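Local structure of CrmK (5I1V) at residues F27-P31 with E32-L36; Q283-V286 with D287-D290; R316-W319 with L320-S323. The protein is an FAD-dependent oxidase, with the flavin covalently bound, that takes part in recycling shunt products during caerulomycin biosynthesis. All coordinates share one frame; numbering follows the deposited sequence.

Contact 1: residues F27-P31 with E32-L36; sequences FVAQP and EYFRL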
loop_
_atom_site.group_PDB
_atom_site.type_symbol
_atom_site.label_atom_id
_atom_site.label_comp_id
_atom_site.label_asym_id
_atom_site.label_seq_id
_atom_site.Cartn_x
_atom_site.Cartn_y
_atom_site.Cartn_z
ATOM N N PHE A 27 14.904 11.266 10.449
ATOM C CA PHE A 27 16.103 11.500 9.648
ATOM C C PHE A 27 15.758 12.128 8.328
ATOM O O PHE A 27 15.308 11.449 7.418
ATOM C CB PHE A 27 16.836 10.194 9.433
ATOM C CG PHE A 27 17.016 9.423 10.681
ATOM C CD1 PHE A 27 17.613 9.999 11.772
ATOM C CD2 PHE A 27 16.567 8.128 10.762
ATOM C CE1 PHE A 27 17.765 9.280 12.972
ATOM C CE2 PHE A 27 16.727 7.407 11.942
ATOM C CZ PHE A 27 17.328 7.978 13.027
ATOM N N VAL A 28 15.987 13.422 8.223
ATOM C CA VAL A 28 15.692 14.142 7.009
ATOM C C VAL A 28 17.029 14.393 6.324
ATOM O O VAL A 28 17.909 15.000 6.878
ATOM C CB VAL A 28 14.891 15.430 7.332
ATOM C CG1 VAL A 28 14.781 16.347 6.119
ATOM C CG2 VAL A 28 13.496 15.041 7.864
ATOM N N ALA A 29 17.191 13.918 5.099
ATOM C CA ALA A 29 18.466 14.109 4.399
ATOM C C ALA A 29 18.668 15.530 3.884
ATOM O O ALA A 29 17.710 16.221 3.523
ATOM C CB ALA A 29 18.531 13.142 3.237
ATOM N N GLN A 30 19.916 15.945 3.726
ATOM C CA GLN A 30 20.196 17.206 3.068
ATOM C C GLN A 30 21.404 17.152 2.136
ATOM O O GLN A 30 22.395 17.858 2.336
ATOM C CB GLN A 30 20.287 18.380 4.071
ATOM C CG GLN A 30 21.014 18.055 5.316
ATOM C CD GLN A 30 20.890 19.184 6.340
ATOM O OE1 GLN A 30 20.729 20.374 5.973
ATOM N NE2 GLN A 30 20.951 18.821 7.624
ATOM N N PRO A 31 21.326 16.322 1.098
ATOM C CA PRO A 31 22.459 16.298 0.169
ATOM C C PRO A 31 22.542 17.538 -0.734
ATOM O O PRO A 31 21.584 18.309 -0.893
ATOM C CB PRO A 31 22.156 15.038 -0.657
ATOM C CG PRO A 31 20.684 15.101 -0.763
ATOM C CD PRO A 31 20.269 15.417 0.645
ATOM N N GLU A 32 23.698 17.710 -1.356
ATOM C CA GLU A 32 23.870 18.594 -2.480
ATOM C C GLU A 32 22.816 18.342 -3.549
ATOM O O GLU A 32 22.246 19.271 -4.136
ATOM C CB GLU A 32 25.235 18.310 -3.110
ATOM C CG GLU A 32 25.942 19.517 -3.643
ATOM C CD GLU A 32 27.187 19.130 -4.434
ATOM O OE1 GLU A 32 27.279 19.606 -5.583
ATOM O OE2 GLU A 32 28.027 18.339 -3.921
ATOM N N TYR A 33 22.603 17.057 -3.848
ATOM C CA TYR A 33 21.586 16.675 -4.760
ATOM C C TYR A 33 21.202 15.228 -4.546
ATOM O O TYR A 33 21.971 14.432 -3.992
ATOM C CB TYR A 33 22.026 16.940 -6.227
ATOM C CG TYR A 33 23.281 16.279 -6.679
ATOM C CD1 TYR A 33 23.270 15.030 -7.245
ATOM C CD2 TYR A 33 24.488 16.911 -6.531
ATOM C CE1 TYR A 33 24.436 14.435 -7.697
ATOM C CE2 TYR A 33 25.656 16.320 -6.920
ATOM C CZ TYR A 33 25.629 15.078 -7.517
ATOM O OH TYR A 33 26.816 14.487 -7.900
ATOM N N PHE A 34 20.002 14.886 -4.975
ATOM C CA PHE A 34 19.604 13.496 -5.214
ATOM C C PHE A 34 19.829 13.190 -6.701
ATOM O O PHE A 34 19.585 14.043 -7.619
ATOM C CB PHE A 34 18.126 13.289 -4.883
ATOM C CG PHE A 34 17.792 13.550 -3.449
ATOM C CD1 PHE A 34 17.435 14.814 -3.035
ATOM C CD2 PHE A 34 17.817 12.524 -2.525
ATOM C CE1 PHE A 34 17.078 15.051 -1.715
ATOM C CE2 PHE A 34 17.472 12.761 -1.214
ATOM C CZ PHE A 34 17.133 14.027 -0.816
ATOM N N ARG A 35 20.246 11.962 -6.989
ATOM C CA ARG A 35 20.369 11.549 -8.375
ATOM C C ARG A 35 19.426 10.338 -8.535
ATOM O O ARG A 35 19.487 9.444 -7.717
ATOM C CB ARG A 35 21.839 11.187 -8.658
ATOM C CG ARG A 35 22.099 10.610 -10.056
ATOM C CD ARG A 35 21.877 11.574 -11.170
ATOM N NE ARG A 35 22.719 12.771 -11.051
ATOM C CZ ARG A 35 24.014 12.810 -11.327
ATOM N NH1 ARG A 35 24.662 11.730 -11.759
ATOM N NH2 ARG A 35 24.664 13.937 -11.192
ATOM N N LEU A 36 18.527 10.348 -9.525
ATOM C CA LEU A 36 17.655 9.200 -9.815
ATOM C C LEU A 36 18.037 8.594 -11.180
ATOM O O LEU A 36 17.632 9.135 -12.203
ATOM C CB LEU A 36 16.205 9.651 -9.875
ATOM C CG LEU A 36 15.509 10.263 -8.635
ATOM C CD1 LEU A 36 14.321 9.418 -8.183
ATOM C CD2 LEU A 36 16.389 10.521 -7.461
#
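The ring of Pro-31 lies across one face of the Phe-34 ring, three residues further along the chain. Its CG does most of the touching: it stands 3.7 Å from the centroid of the Phe-34 ring and 13° off the ring normal, a CH-pi contact close to the ring centre. Pro-31 CD reaches the outer end of the same ring, 3.7 Å from Phe-34 CZ. Proline suits the place because its rigid pyrrolidine ring presents C-H groups to the aromatic face from a frame that cannot swing away. Phe-34 turns back to meet it because CG stands beside its own backbone N, opposite the carbonyl carbon (chi1 -62°), and the ring is set square to its stem (chi2 89°). Ala-29 adds a lighter, oblique contact, its CB 4.4 Å from Phe-34 CZ. Replacing Phe-34 by an alanine would probably leave the Pro-31 methylenes and the Ala-29 methyl without their aromatic partner and open a gap in this buried corner. Between Pro-31 and Phe-34, Glu-32 sends its extended chain outward; OE1 lies in the plane of the Tyr-33 ring at its edge, while OE2 makes a salt bridge with Lys-55. The pair sits at the corner where the loop after helix 15-19 enters strand 33-36, an inner strand of a mixed sheet in the FAD-binding region. Tyr-16 of helix 15-19 meets Phe-34 edge-to-face and hydrogen-bonds Pro-31 O, and Ile-78 of strand 77-80 touches both Phe-34 and Ala-29.

Contact 2: residues Q283-V286 with D287-D290; sequences QIPV and DVPD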
loop_
_atom_site.group_PDB
_atom_site.type_symbol
_atom_site.label_atom_id
_atom_site.label_comp_id
_atom_site.label_asym_id
_atom_site.label_seq_id
_atom_site.Cartn_x
_atom_site.Cartn_y
_atom_site.Cartn_z
ATOM N N GLN A 283 -1.017 -18.554 11.240
ATOM C CA GLN A 283 -1.427 -19.105 9.981
ATOM C C GLN A 283 -0.792 -20.444 9.798
ATOM O O GLN A 283 0.280 -20.681 10.287
ATOM C CB GLN A 283 -1.060 -18.162 8.793
ATOM C CG GLN A 283 0.430 -17.951 8.611
ATOM C CD GLN A 283 0.857 -16.937 7.559
ATOM O OE1 GLN A 283 0.467 -15.804 7.574
ATOM N NE2 GLN A 283 1.717 -17.357 6.663
ATOM N N ILE A 284 -1.475 -21.324 9.081
ATOM C CA ILE A 284 -0.996 -22.662 8.779
ATOM C C ILE A 284 -1.599 -23.065 7.454
ATOM O O ILE A 284 -2.766 -22.821 7.207
ATOM C CB ILE A 284 -1.370 -23.682 9.879
ATOM C CG1 ILE A 284 -0.629 -25.011 9.691
ATOM C CG2 ILE A 284 -2.873 -23.831 9.993
ATOM C CD1 ILE A 284 -0.837 -26.041 10.813
ATOM N N PRO A 285 -0.792 -23.636 6.567
ATOM C CA PRO A 285 -1.416 -24.031 5.310
ATOM C C PRO A 285 -2.550 -25.058 5.468
ATOM O O PRO A 285 -2.497 -25.936 6.329
ATOM C CB PRO A 285 -0.262 -24.645 4.520
ATOM C CG PRO A 285 0.990 -24.112 5.160
ATOM C CD PRO A 285 0.633 -23.971 6.617
ATOM N N VAL A 286 -3.558 -24.945 4.615
ATOM C CA VAL A 286 -4.739 -25.798 4.698
ATOM C C VAL A 286 -4.352 -27.252 4.382
ATOM O O VAL A 286 -4.978 -28.183 4.887
ATOM C CB VAL A 286 -5.842 -25.281 3.734
ATOM C CG1 VAL A 286 -6.943 -26.310 3.513
ATOM C CG2 VAL A 286 -6.441 -23.992 4.276
ATOM N N ASP A 287 -3.308 -27.435 3.572
ATOM C CA ASP A 287 -2.883 -28.760 3.132
ATOM C C ASP A 287 -1.937 -29.513 4.095
ATOM O O ASP A 287 -1.470 -30.595 3.774
ATOM C CB ASP A 287 -2.278 -28.697 1.720
ATOM C CG ASP A 287 -0.949 -27.911 1.645
ATOM O OD1 ASP A 287 -0.657 -27.052 2.504
ATOM O OD2 ASP A 287 -0.179 -28.140 0.678
ATOM N N VAL A 288 -1.646 -28.941 5.254
ATOM C CA VAL A 288 -0.870 -29.648 6.278
ATOM C C VAL A 288 -1.789 -30.717 6.869
ATOM O O VAL A 288 -2.958 -30.459 7.064
ATOM C CB VAL A 288 -0.360 -28.681 7.391
ATOM C CG1 VAL A 288 0.092 -29.431 8.647
ATOM C CG2 VAL A 288 0.787 -27.870 6.855
ATOM N N PRO A 289 -1.271 -31.918 7.126
ATOM C CA PRO A 289 -2.095 -32.895 7.847
ATOM C C PRO A 289 -2.734 -32.371 9.147
ATOM O O PRO A 289 -2.022 -31.931 10.052
ATOM C CB PRO A 289 -1.091 -34.015 8.142
ATOM C CG PRO A 289 -0.098 -33.949 7.009
ATOM C CD PRO A 289 -0.128 -32.554 6.441
ATOM N N ASP A 290 -4.068 -32.427 9.217
ATOM C CA ASP A 290 -4.860 -32.011 10.384
ATOM C C ASP A 290 -4.690 -30.522 10.739
ATOM O O ASP A 290 -4.709 -30.138 11.920
ATOM C CB ASP A 290 -4.520 -32.873 11.605
ATOM C CG ASP A 290 -4.649 -34.361 11.309
ATOM O OD1 ASP A 290 -5.778 -34.818 10.989
ATOM O OD2 ASP A 290 -3.611 -35.055 11.371
#
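The puckered ring of Pro-285 has Val-288 CG2 over one face, nearest at CD, 3.9 Å away, with CB and CG only slightly farther. At the rim of the same ring, beyond its CB corner, comes the carboxylate of Asp-287: one oxygen, OD1, lies 3.2 Å from Pro-285 CB, and OD2 is turned away from the proline. Two peptide units are joined across the turn: Val-288 N donates to Pro-285 O at 3.3 Å, a weak bond although nearly straight (167° at the hydrogen). That bond closes a type I beta turn from Pro-285 to Val-288. Aspartate is well suited to the third position of such a turn, and its CG sits between its backbone N and carbonyl carbon (chi1 67°), which brings OD1 up to the CB corner of the proline. Beneath the turn the side chains are apolar. The other methyl of Val-288, CG1, meets Ile-284 CD1 at 4.1 Å. The two side chains cross at about a right angle, Ile-284 reaching forward because its chain is fully extended (chi2 175°). A branched valine can serve both neighbours at once, one methyl for each. The turn lies between strand 277-285 and helix 291-303, and Arg-294 of that helix packs back on Ile-284 and Val-288 and donates from NE to Pro-289 O. Between the two segments the contact is thus mainly apolar, with one weak hydrogen bond and no salt bridge, while the charge of Asp-287 stays on the exposed side.

Contact 3: residues R316-W319 with L320-S323; sequences RLPW and LATS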
loop_
_atom_site.group_PDB
_atom_site.type_symbol
_atom_site.label_atom_id
_atom_site.label_comp_id
_atom_site.label_asym_id
_atom_site.label_seq_id
_atom_site.Cartn_x
_atom_site.Cartn_y
_atom_site.Cartn_z
ATOM N N ARG A 316 -10.221 -18.790 6.415
ATOM C CA ARG A 316 -9.332 -19.386 5.436
ATOM C C ARG A 316 -9.132 -18.369 4.313
ATOM O O ARG A 316 -10.079 -17.726 3.867
ATOM C CB ARG A 316 -10.011 -20.659 4.958
ATOM C CG ARG A 316 -9.258 -21.597 4.060
ATOM C CD ARG A 316 -10.230 -22.712 3.663
ATOM N NE ARG A 316 -9.656 -23.764 2.828
ATOM C CZ ARG A 316 -9.263 -23.608 1.564
ATOM N NH1 ARG A 316 -9.340 -22.423 0.960
ATOM N NH2 ARG A 316 -8.774 -24.649 0.888
ATOM N N LEU A 317 -7.901 -18.189 3.845
ATOM C CA LEU A 317 -7.662 -17.218 2.787
ATOM C C LEU A 317 -6.640 -17.734 1.797
ATOM O O LEU A 317 -5.787 -18.556 2.157
ATOM C CB LEU A 317 -7.168 -15.904 3.377
ATOM C CG LEU A 317 -8.188 -14.952 4.003
ATOM C CD1 LEU A 317 -7.459 -13.759 4.558
ATOM C CD2 LEU A 317 -9.223 -14.506 2.974
ATOM N N PRO A 318 -6.689 -17.236 0.555
ATOM C CA PRO A 318 -5.582 -17.627 -0.331
ATOM C C PRO A 318 -4.241 -17.075 0.173
ATOM O O PRO A 318 -4.215 -16.077 0.893
ATOM C CB PRO A 318 -5.985 -17.028 -1.676
ATOM C CG PRO A 318 -7.483 -16.979 -1.642
ATOM C CD PRO A 318 -7.782 -16.588 -0.194
ATOM N N TRP A 319 -3.138 -17.722 -0.178
ATOM C CA TRP A 319 -1.813 -17.276 0.282
ATOM C C TRP A 319 -1.530 -15.765 0.117
ATOM O O TRP A 319 -1.195 -15.070 1.087
ATOM C CB TRP A 319 -0.648 -18.077 -0.369
ATOM C CG TRP A 319 0.641 -17.369 -0.015
ATOM C CD1 TRP A 319 1.214 -17.324 1.204
ATOM C CD2 TRP A 319 1.408 -16.493 -0.856
ATOM N NE1 TRP A 319 2.293 -16.497 1.182
ATOM C CE2 TRP A 319 2.449 -15.987 -0.076
ATOM C CE3 TRP A 319 1.342 -16.135 -2.204
ATOM C CZ2 TRP A 319 3.400 -15.102 -0.576
ATOM C CZ3 TRP A 319 2.293 -15.258 -2.712
ATOM C CH2 TRP A 319 3.293 -14.740 -1.901
ATOM N N LEU A 320 -1.622 -15.252 -1.105
ATOM C CA LEU A 320 -1.307 -13.845 -1.329
ATOM C C LEU A 320 -2.210 -12.938 -0.491
ATOM O O LEU A 320 -1.774 -11.949 0.036
ATOM C CB LEU A 320 -1.360 -13.502 -2.806
ATOM C CG LEU A 320 -0.943 -12.074 -3.191
ATOM C CD1 LEU A 320 0.483 -11.754 -2.760
ATOM C CD2 LEU A 320 -1.110 -11.921 -4.684
ATOM N N ALA A 321 -3.471 -13.297 -0.374
ATOM C CA ALA A 321 -4.384 -12.582 0.501
ATOM C C ALA A 321 -3.948 -12.643 1.961
ATOM O O ALA A 321 -3.929 -11.606 2.660
ATOM C CB ALA A 321 -5.799 -13.115 0.335
ATOM N N THR A 322 -3.523 -13.806 2.440
ATOM C CA THR A 322 -3.070 -13.819 3.880
ATOM C C THR A 322 -1.782 -12.995 4.055
ATOM O O THR A 322 -1.566 -12.329 5.073
ATOM C CB THR A 322 -3.054 -15.216 4.609
ATOM O OG1 THR A 322 -1.729 -15.663 4.908
ATOM C CG2 THR A 322 -3.771 -16.305 3.875
ATOM N N SER A 323 -0.946 -12.988 3.030
ATOM C CA SER A 323 0.273 -12.201 3.079
ATOM C C SER A 323 -0.057 -10.699 3.109
ATOM O O SER A 323 0.588 -9.923 3.794
ATOM C CB SER A 323 1.119 -12.565 1.836
ATOM O OG SER A 323 2.042 -11.553 1.517
#
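Pro-318 O receives the backbone N of Thr-322 at 2.8 Å, and one residue on, Trp-319 O receives Ser-323 N at 2.9 Å. Both bonds are nearly linear extensions of the carbonyl, with a C=O...N angle of 167° at Pro-318, as expected of alpha-helical i to i+4 pairing. Proline costs little at the N-cap, where the backbone N-H takes no part in the helix, while its carbonyl accepts an i+4 bond. The backbone of Trp-319 is hydrogen-bonded to that of Ala-221, and Leu-317 likewise to Phe-223. This is a strand-to-helix junction, in which strand 311-318, at the border of the large antiparallel sheet within this chain, passes straight into helix 319-326. Thr-322 OG1 has a weak hydrogen bond to Gln-283 OE1, while its methyl, CG2, is pressed against Leu-317 CB at 3.5 Å, tighter than usual for two carbons. Ala-321 is small enough to tuck its CB beside Pro-318 CD, 4.0 Å away. The indole of Trp-319, with CG opposite its backbone N (chi1 170°), leans forward: Leu-320 CB comes to 3.8 Å from Trp-319 CE3, and Ser-323 CB approaches obliquely, 4.1 Å from Trp-319 CE2. The Ser-323 side chain is about 6 Å from that of FAD-binding Phe-123. Tyr-112 meets the indole with the ring planes at about 60°, and Tyr-25 of the second subunit packs on Leu-317 and Ala-321.

How the contacts relate
From the N terminus, contact 1 comes first, at the corner where the loop after helix 15-19 turns into strand 33-36 of the mixed sheet. Contact 2 closes the turn between strand 277-285 and helix 291-303, and contact 3 follows where strand 311-318 gives way to helix 319-326. The three run in series; none nests within or crosses another. Contacts 1 and 2 lie on opposite sides of the chain's centre, their own centres about 47 Å apart. Contacts 2 and 3 do touch, through Gln-283 with Thr-322 and Val-286 with Arg-316, and strand 222-231 lies between their strands in the large antiparallel sheet.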